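Local atomic coordinates of cysteine protease (PDB entry 5HU4), a protein that cleaves the C-terminal sorting signal of surface proteins and, through a thioester intermediate, transfers them covalently to the bacterial cell wall. Residues E77-Y82 and N139-S144; V4-V9 and N15-K20. All coordinates share one frame; numbering follows the deposited sequence.

Contact 1 (E77-Y82 and N139-S144); sequences ENLYEY and NKYFPS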
ATOM      1  N   GLU A  77       7.077  -3.654  14.425  1.00 22.59           N
ATOM      2  CA  GLU A  77       7.124  -3.088  15.768  1.00 25.73           C
ATOM      3  C   GLU A  77       5.736  -2.578  16.137  1.00 26.05           C
ATOM      4  O   GLU A  77       5.241  -2.821  17.238  1.00 27.29           O
ATOM      5  CB  GLU A  77       8.155  -1.961  15.862  1.00 27.58           C
ATOM      6  CG  GLU A  77       9.597  -2.412  15.674  1.00 37.13           C
ATOM      7  CD  GLU A  77      10.029  -3.456  16.689  1.00 59.51           C
ATOM      8  OE1 GLU A  77       9.608  -3.358  17.861  1.00 61.03           O
ATOM      9  OE2 GLU A  77      10.793  -4.373  16.316  1.00 46.85           O
ATOM     10  N   ASN A  78       5.109  -1.879  15.197  1.00 24.77           N
ATOM     11  CA  ASN A  78       3.764  -1.352  15.394  1.00 24.68           C
ATOM     12  C   ASN A  78       2.808  -1.777  14.287  1.00 25.71           C
ATOM     13  O   ASN A  78       3.217  -1.986  13.144  1.00 23.27           O
ATOM     14  CB  ASN A  78       3.797   0.174  15.481  1.00 25.10           C
ATOM     15  CG  ASN A  78       4.381   0.671  16.783  1.00 27.63           C
ATOM     16  OD1 ASN A  78       4.054   0.162  17.856  1.00 28.81           O
ATOM     17  ND2 ASN A  78       5.248   1.672  16.701  1.00 24.60           N
ATOM     18  N   LEU A  79       1.532  -1.905  14.638  1.00 25.43           N
ATOM     19  CA  LEU A  79       0.490  -2.171  13.657  1.00 22.09           C
ATOM     20  C   LEU A  79      -0.261  -0.883  13.345  1.00 23.84           C
ATOM     21  O   LEU A  79      -0.906  -0.304  14.220  1.00 22.98           O
ATOM     22  CB  LEU A  79      -0.474  -3.244  14.166  1.00 26.63           C
ATOM     23  CG  LEU A  79      -1.745  -3.468  13.347  1.00 24.86           C
ATOM     24  CD1 LEU A  79      -1.402  -3.894  11.929  1.00 23.82           C
ATOM     25  CD2 LEU A  79      -2.636  -4.504  14.017  1.00 27.14           C
ATOM     26  N   TYR A  80      -0.167  -0.434  12.098  1.00 23.32           N
ATOM     27  CA  TYR A  80      -0.816   0.804  11.684  1.00 21.45           C
ATOM     28  C   TYR A  80      -2.078   0.512  10.881  1.00 24.74           C
ATOM     29  O   TYR A  80      -2.012  -0.066   9.795  1.00 25.67           O
ATOM     30  CB  TYR A  80       0.146   1.666  10.864  1.00 22.17           C
ATOM     31  CG  TYR A  80       1.474   1.909  11.545  1.00 22.68           C
ATOM     32  CD1 TYR A  80       2.555   1.064  11.325  1.00 23.01           C
ATOM     33  CD2 TYR A  80       1.645   2.978  12.415  1.00 24.89           C
ATOM     34  CE1 TYR A  80       3.769   1.282  11.948  1.00 25.37           C
ATOM     35  CE2 TYR A  80       2.856   3.203  13.043  1.00 25.79           C
ATOM     36  CZ  TYR A  80       3.915   2.353  12.804  1.00 24.42           C
ATOM     37  OH  TYR A  80       5.123   2.571  13.426  1.00 30.47           O
ATOM     38  N   GLU A  81      -3.225   0.914  11.420  1.00 25.39           N
ATOM     39  CA  GLU A  81      -4.502   0.648  10.771  1.00 25.97           C
ATOM     40  C   GLU A  81      -5.052   1.883  10.069  1.00 24.42           C
ATOM     41  O   GLU A  81      -5.319   2.907  10.699  1.00 27.31           O
ATOM     42  CB  GLU A  81      -5.520   0.129  11.789  1.00 27.99           C
ATOM     43  CG  GLU A  81      -6.925  -0.040  11.232  1.00 33.04           C
ATOM     44  CD  GLU A  81      -7.844  -0.788  12.180  1.00 39.99           C
ATOM     45  OE1 GLU A  81      -7.354  -1.284  13.217  1.00 43.94           O
ATOM     46  OE2 GLU A  81      -9.054  -0.880  11.888  1.00 39.05           O
ATOM     47  N   TYR A  82      -5.218   1.775   8.754  1.00 22.56           N
ATOM     48  CA  TYR A  82      -5.814   2.842   7.962  1.00 22.16           C
ATOM     49  C   TYR A  82      -7.209   2.442   7.495  1.00 24.98           C
ATOM     50  O   TYR A  82      -7.545   1.258   7.459  1.00 23.63           O
ATOM     51  CB  TYR A  82      -4.937   3.179   6.753  1.00 22.36           C
ATOM     52  CG  TYR A  82      -3.543   3.665   7.090  1.00 23.15           C
ATOM     53  CD1 TYR A  82      -2.526   2.769   7.392  1.00 21.31           C
ATOM     54  CD2 TYR A  82      -3.241   5.021   7.086  1.00 22.98           C
ATOM     55  CE1 TYR A  82      -1.250   3.210   7.692  1.00 21.67           C
ATOM     56  CE2 TYR A  82      -1.968   5.471   7.384  1.00 22.02           C
ATOM     57  CZ  TYR A  82      -0.977   4.561   7.686  1.00 21.55           C
ATOM     58  OH  TYR A  82       0.291   5.004   7.983  1.00 21.34           O
ATOM     59  N   ASN A 139      -0.079 -12.571  12.975  1.00 36.68           N
ATOM     60  CA  ASN A 139      -0.618 -13.768  12.343  1.00 38.00           C
ATOM     61  C   ASN A 139      -2.047 -13.579  11.840  1.00 36.30           C
ATOM     62  O   ASN A 139      -2.497 -14.301  10.952  1.00 39.75           O
ATOM     63  CB  ASN A 139      -0.564 -14.952  13.311  1.00 42.45           C
ATOM     64  CG  ASN A 139       0.727 -15.741  13.195  1.00 41.93           C
ATOM     65  OD1 ASN A 139       1.682 -15.503  13.935  1.00 41.07           O
ATOM     66  ND2 ASN A 139       0.762 -16.686  12.262  1.00 43.83           N
ATOM     67  N   LYS A 140      -2.759 -12.609  12.403  1.00 34.94           N
ATOM     68  CA  LYS A 140      -4.139 -12.363  11.997  1.00 34.43           C
ATOM     69  C   LYS A 140      -4.208 -11.537  10.718  1.00 34.33           C
ATOM     70  O   LYS A 140      -4.918 -11.893   9.778  1.00 35.35           O
ATOM     71  CB  LYS A 140      -4.917 -11.656  13.108  1.00 34.14           C
ATOM     72  CG  LYS A 140      -6.426 -11.793  12.970  1.00 35.91           C
ATOM     73  CD  LYS A 140      -7.169 -10.688  13.703  1.00 35.53           C
ATOM     74  CE  LYS A 140      -8.672 -10.909  13.631  1.00 40.23           C
ATOM     75  NZ  LYS A 140      -9.103 -11.345  12.274  1.00 45.18           N
ATOM     76  N   TYR A 141      -3.466 -10.434  10.685  1.00 34.36           N
ATOM     77  CA  TYR A 141      -3.547  -9.502   9.566  1.00 33.23           C
ATOM     78  C   TYR A 141      -2.455  -9.727   8.529  1.00 31.66           C
ATOM     79  O   TYR A 141      -2.639  -9.422   7.354  1.00 28.03           O
ATOM     80  CB  TYR A 141      -3.499  -8.063  10.077  1.00 26.43           C
ATOM     81  CG  TYR A 141      -4.691  -7.704  10.931  1.00 28.59           C
ATOM     82  CD1 TYR A 141      -5.975  -7.733  10.404  1.00 30.15           C
ATOM     83  CD2 TYR A 141      -4.536  -7.341  12.262  1.00 28.53           C
ATOM     84  CE1 TYR A 141      -7.072  -7.412  11.178  1.00 29.58           C
ATOM     85  CE2 TYR A 141      -5.628  -7.015  13.043  1.00 32.11           C
ATOM     86  CZ  TYR A 141      -6.894  -7.051  12.495  1.00 30.71           C
ATOM     87  OH  TYR A 141      -7.987  -6.729  13.264  1.00 37.44           O
ATOM     88  N   PHE A 142      -1.322 -10.273   8.956  1.00 31.03           N
ATOM     89  CA  PHE A 142      -0.255 -10.607   8.020  1.00 33.82           C
ATOM     90  C   PHE A 142       0.098 -12.092   8.090  1.00 34.34           C
ATOM     91  O   PHE A 142       1.199 -12.445   8.509  1.00 37.10           O
ATOM     92  CB  PHE A 142       0.984  -9.755   8.306  1.00 29.73           C
ATOM     93  CG  PHE A 142       0.686  -8.293   8.459  1.00 26.84           C
ATOM     94  CD1 PHE A 142       0.545  -7.483   7.344  1.00 23.06           C
ATOM     95  CD2 PHE A 142       0.538  -7.728   9.716  1.00 24.86           C
ATOM     96  CE1 PHE A 142       0.266  -6.138   7.479  1.00 21.59           C
ATOM     97  CE2 PHE A 142       0.257  -6.384   9.857  1.00 23.44           C
ATOM     98  CZ  PHE A 142       0.122  -5.588   8.738  1.00 22.64           C
ATOM     99  N   PRO A 143      -0.837 -12.971   7.682  1.00 36.73           N
ATOM    100  CA  PRO A 143      -0.629 -14.410   7.871  1.00 37.49           C
ATOM    101  C   PRO A 143       0.242 -15.026   6.783  1.00 37.81           C
ATOM    102  O   PRO A 143       0.441 -14.423   5.723  1.00 32.94           O
ATOM    103  CB  PRO A 143      -2.048 -14.969   7.815  1.00 37.72           C
ATOM    104  CG  PRO A 143      -2.736 -14.064   6.855  1.00 33.39           C
ATOM    105  CD  PRO A 143      -2.153 -12.690   7.082  1.00 33.54           C
ATOM    106  N   SER A 144       0.836 -16.176   7.025  1.00 40.56           N
ATOM    107  CA  SER A 144       1.890 -16.693   6.177  1.00 39.78           C
ATOM    108  C   SER A 144       1.550 -17.271   4.808  1.00 41.34           C
ATOM    109  O   SER A 144       0.463 -17.182   4.314  1.00 44.00           O
ATOM    110  CB  SER A 144       2.722 -17.726   6.952  1.00 47.84           C
ATOM    111  OG  SER A 144       3.936 -17.217   7.417  1.00 45.31           O
TER
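Leu79 reaches from its strand to the aromatic pair Tyr141 and Phe142, and this is where the C-terminal helix of the sortase packs on the outside of the beta-barrel. Strand 78-91 supplies the leucine; helix 135-141 supplies the tyrosine in its last turn, and Phe142 follows as the first residue to leave helical geometry. The backbones stay well apart, with Leu79 CA and Tyr141 CA 9.3 Å from each other, so side chains alone bridge the gap.

The contact between the two segments is wholly apolar. In Leu79, chi1 of 170° puts CG opposite the backbone N and chi2 of 60° turns the two methyls so that each meets a different ring. Leu79 CD2 meets the Tyr141 ring obliquely, 3.8 Å from Tyr141 CD2, the leucine and tyrosine side chains crossing at about a right angle.

Both rings have further neighbours. Tyr141 stacks on Tyr72 of strand 70-74, while Lys140 CD lies over one face of its ring near the rim. Phe142 touches Tyr72 and Thr74, and Tyr141 CB sits above one of its faces. On the strand side, Leu79 also leans on Leu133.

The other methyl approaches Phe142 at the ring edge, close to its plane, with Leu79 CD1 3.6 Å from Phe142 CE2 and 3.9 Å from Phe142 CZ.

Contact 2 (V4-V9 and N15-K20); sequences VGSIAV and NLLVFK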
ATOM      1  N   VAL A   4      11.128  -3.728   4.633  1.00 20.79           N
ATOM      2  CA  VAL A   4      10.940  -2.860   5.789  1.00 21.93           C
ATOM      3  C   VAL A   4       9.718  -3.275   6.605  1.00 22.02           C
ATOM      4  O   VAL A   4       9.560  -2.861   7.753  1.00 20.03           O
ATOM      5  CB  VAL A   4      10.788  -1.385   5.367  1.00 23.02           C
ATOM      6  CG1 VAL A   4      12.080  -0.873   4.747  1.00 24.22           C
ATOM      7  CG2 VAL A   4       9.630  -1.227   4.404  1.00 19.87           C
ATOM      8  N   GLY A   5       8.858  -4.096   6.009  1.00 19.97           N
ATOM      9  CA  GLY A   5       7.664  -4.565   6.690  1.00 18.45           C
ATOM     10  C   GLY A   5       6.635  -5.182   5.762  1.00 20.10           C
ATOM     11  O   GLY A   5       6.973  -5.686   4.691  1.00 21.27           O
ATOM     12  N   SER A   6       5.372  -5.140   6.177  1.00 19.33           N
ATOM     13  CA  SER A   6       4.292  -5.742   5.405  1.00 20.05           C
ATOM     14  C   SER A   6       3.074  -4.830   5.302  1.00 20.03           C
ATOM     15  O   SER A   6       2.856  -3.965   6.149  1.00 20.74           O
ATOM     16  CB  SER A   6       3.876  -7.079   6.025  1.00 19.09           C
ATOM     17  OG  SER A   6       4.929  -8.023   5.962  1.00 21.70           O
ATOM     18  N   ILE A   7       2.286  -5.035   4.252  1.00 20.02           N
ATOM     19  CA  ILE A   7       1.007  -4.353   4.099  1.00 20.55           C
ATOM     20  C   ILE A   7      -0.068  -5.376   3.749  1.00 20.07           C
ATOM     21  O   ILE A   7       0.181  -6.320   3.000  1.00 20.66           O
ATOM     22  CB  ILE A   7       1.062  -3.247   3.018  1.00 20.87           C
ATOM     23  CG1 ILE A   7      -0.297  -2.552   2.895  1.00 22.25           C
ATOM     24  CG2 ILE A   7       1.505  -3.814   1.676  1.00 20.06           C
ATOM     25  CD1 ILE A   7      -0.383  -1.576   1.757  1.00 21.22           C
ATOM     26  N   ALA A   8      -1.261  -5.202   4.306  1.00 20.48           N
ATOM     27  CA  ALA A   8      -2.339  -6.147   4.063  1.00 18.70           C
ATOM     28  C   ALA A   8      -3.685  -5.461   3.864  1.00 19.67           C
ATOM     29  O   ALA A   8      -4.061  -4.569   4.625  1.00 19.53           O
ATOM     30  CB  ALA A   8      -2.425  -7.143   5.202  1.00 20.04           C
ATOM     31  N   VAL A   9      -4.397  -5.882   2.825  1.00 19.34           N
ATOM     32  CA  VAL A   9      -5.771  -5.452   2.597  1.00 18.32           C
ATOM     33  C   VAL A   9      -6.657  -6.688   2.463  1.00 21.26           C
ATOM     34  O   VAL A   9      -6.860  -7.194   1.359  1.00 18.10           O
ATOM     35  CB  VAL A   9      -5.905  -4.574   1.339  1.00 20.47           C
ATOM     36  CG1 VAL A   9      -7.233  -3.843   1.358  1.00 18.62           C
ATOM     37  CG2 VAL A   9      -4.758  -3.580   1.253  1.00 18.68           C
ATOM     38  N   ASN A  15      -1.761  -9.366   0.627  1.00 20.19           N
ATOM     39  CA  ASN A  15      -0.835  -9.567   1.735  1.00 18.79           C
ATOM     40  C   ASN A  15       0.591  -9.609   1.204  1.00 21.02           C
ATOM     41  O   ASN A  15       1.049 -10.642   0.719  1.00 20.66           O
ATOM     42  CB  ASN A  15      -1.167 -10.853   2.495  1.00 18.71           C
ATOM     43  CG  ASN A  15      -0.309 -11.040   3.733  1.00 27.23           C
ATOM     44  OD1 ASN A  15       0.393 -10.124   4.165  1.00 25.69           O
ATOM     45  ND2 ASN A  15      -0.362 -12.234   4.311  1.00 31.72           N
ATOM     46  N   LEU A  16       1.287  -8.481   1.295  1.00 20.70           N
ATOM     47  CA  LEU A  16       2.578  -8.337   0.632  1.00 21.88           C
ATOM     48  C   LEU A  16       3.677  -7.827   1.556  1.00 21.51           C
ATOM     49  O   LEU A  16       3.407  -7.295   2.632  1.00 21.69           O
ATOM     50  CB  LEU A  16       2.445  -7.389  -0.562  1.00 20.13           C
ATOM     51  CG  LEU A  16       1.369  -7.732  -1.595  1.00 19.23           C
ATOM     52  CD1 LEU A  16       1.198  -6.584  -2.573  1.00 18.73           C
ATOM     53  CD2 LEU A  16       1.713  -9.019  -2.327  1.00 18.52           C
ATOM     54  N   LEU A  17       4.920  -7.996   1.117  1.00 19.98           N
ATOM     55  CA  LEU A  17       6.066  -7.412   1.798  1.00 19.89           C
ATOM     56  C   LEU A  17       6.288  -5.994   1.287  1.00 18.29           C
ATOM     57  O   LEU A  17       6.019  -5.700   0.123  1.00 19.82           O
ATOM     58  CB  LEU A  17       7.321  -8.258   1.577  1.00 19.75           C
ATOM     59  CG  LEU A  17       7.329  -9.669   2.166  1.00 18.93           C
ATOM     60  CD1 LEU A  17       8.589 -10.410   1.750  1.00 20.58           C
ATOM     61  CD2 LEU A  17       7.211  -9.620   3.681  1.00 16.83           C
ATOM     62  N   VAL A  18       6.771  -5.115   2.157  1.00 19.33           N
ATOM     63  CA  VAL A  18       7.057  -3.743   1.757  1.00 19.89           C
ATOM     64  C   VAL A  18       8.554  -3.546   1.553  1.00 20.12           C
ATOM     65  O   VAL A  18       9.358  -3.861   2.431  1.00 21.13           O
ATOM     66  CB  VAL A  18       6.543  -2.726   2.792  1.00 19.20           C
ATOM     67  CG1 VAL A  18       6.751  -1.308   2.284  1.00 19.04           C
ATOM     68  CG2 VAL A  18       5.073  -2.971   3.088  1.00 17.94           C
ATOM     69  N   PHE A  19       8.922  -3.032   0.385  1.00 21.10           N
ATOM     70  CA  PHE A  19      10.322  -2.801   0.054  1.00 21.80           C
ATOM     71  C   PHE A  19      10.635  -1.312   0.045  1.00 20.85           C
ATOM     72  O   PHE A  19       9.757  -0.483  -0.186  1.00 20.57           O
ATOM     73  CB  PHE A  19      10.664  -3.420  -1.303  1.00 24.05           C
ATOM     74  CG  PHE A  19      10.602  -4.921  -1.316  1.00 25.60           C
ATOM     75  CD1 PHE A  19       9.393  -5.576  -1.491  1.00 21.68           C
ATOM     76  CD2 PHE A  19      11.753  -5.676  -1.158  1.00 26.06           C
ATOM     77  CE1 PHE A  19       9.332  -6.955  -1.500  1.00 22.69           C
ATOM     78  CE2 PHE A  19      11.698  -7.058  -1.169  1.00 25.17           C
ATOM     79  CZ  PHE A  19      10.485  -7.698  -1.341  1.00 22.89           C
ATOM     80  N   LYS A  20      11.895  -0.978   0.300  1.00 24.97           N
ATOM     81  CA  LYS A  20      12.325   0.412   0.307  1.00 25.71           C
ATOM     82  C   LYS A  20      12.779   0.836  -1.086  1.00 24.98           C
ATOM     83  O   LYS A  20      13.784   0.343  -1.597  1.00 25.92           O
ATOM     84  CB  LYS A  20      13.450   0.618   1.325  1.00 28.02           C
ATOM     85  CG  LYS A  20      13.467   1.994   1.968  1.00 27.50           C
ATOM     86  CD  LYS A  20      14.566   2.093   3.014  1.00 32.89           C
ATOM     87  CE  LYS A  20      14.259   3.169   4.044  1.00 29.26           C
ATOM     88  NZ  LYS A  20      15.199   3.114   5.199  1.00 31.86           N
TER
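Val4 to Ala8 and Asn15 to Val18 run side by side as the antiparallel arms of a beta hairpin, and backbone hydrogen bonds carry most of the contact. Ile7 and Leu16 form a reciprocal pair: Ile7 N gives to Leu16 O and Leu16 N to Ile7 O, both at 3.0 Å, the second almost straight at 175°. Further along, Val18 N reaches Gly5 O at 2.6 Å, coming from above the carbonyl plane, 40° out of it. Val18 O is bonded by Val4 N at 2.8 Å rather than by Gly5 N, a departure from the regular pattern that is consistent with a beta bulge at Val4-Gly5. Ser6 with Leu17 and Ala8 with Asn15 are the non-hydrogen-bonded pairs; there Ser6 CA leans on Leu16 O at 3.3 Å as a CA-H...O contact.

Apolar packing gathers round Val18. Val18 CG1 stands opposite the backbone N (chi1 -175°) and meets Val4 CG2 at 3.6 Å, while Val18 CG2 lies against the Ser6-Ile7 peptide and 3.9 Å from Ile7 CG2. The side chains of Ile7 and Val18 cross at about a right angle on a face that also packs against Leu47 of strand 44-48.

Across the sheet, Ser6, Ala8, Asn15 and Leu17 share the other face, where Leu17 CD2 sits 3.6 Å from Ser6 OG.

The outer edges of both arms bond onward, strand 3-9 to strand 70-74 and strand 14-19 to strand 31-33, as befits the opening hairpin of the sortase beta-barrel, with the Leu16 side chain about 9 Å from that of the active-site His50.

Contacts 1 and 2 both rest on the same sheet of the sortase barrel, their centres about 10 Å apart, both partly buried, but they work differently. Contact 2 lies closer to the core, about 7 Å from the chain's centre, and builds the sheet itself through main-chain bonds between neighbouring strands. Contact 1, about 13 Å out at the periphery, adds a helix end to the barrel exterior by methyl-to-ring packing and buries 119 Å² against 471 Å² for the hairpin. Phe142 joins them, Phe142 CD1 lying 3.6 Å from Ser6 CB. Pro143 O accepts a weak hydrogen bond from Asn15 ND2, so the residues after the helix lie against the hairpin face carrying Ser6, Ala8 and Asn15.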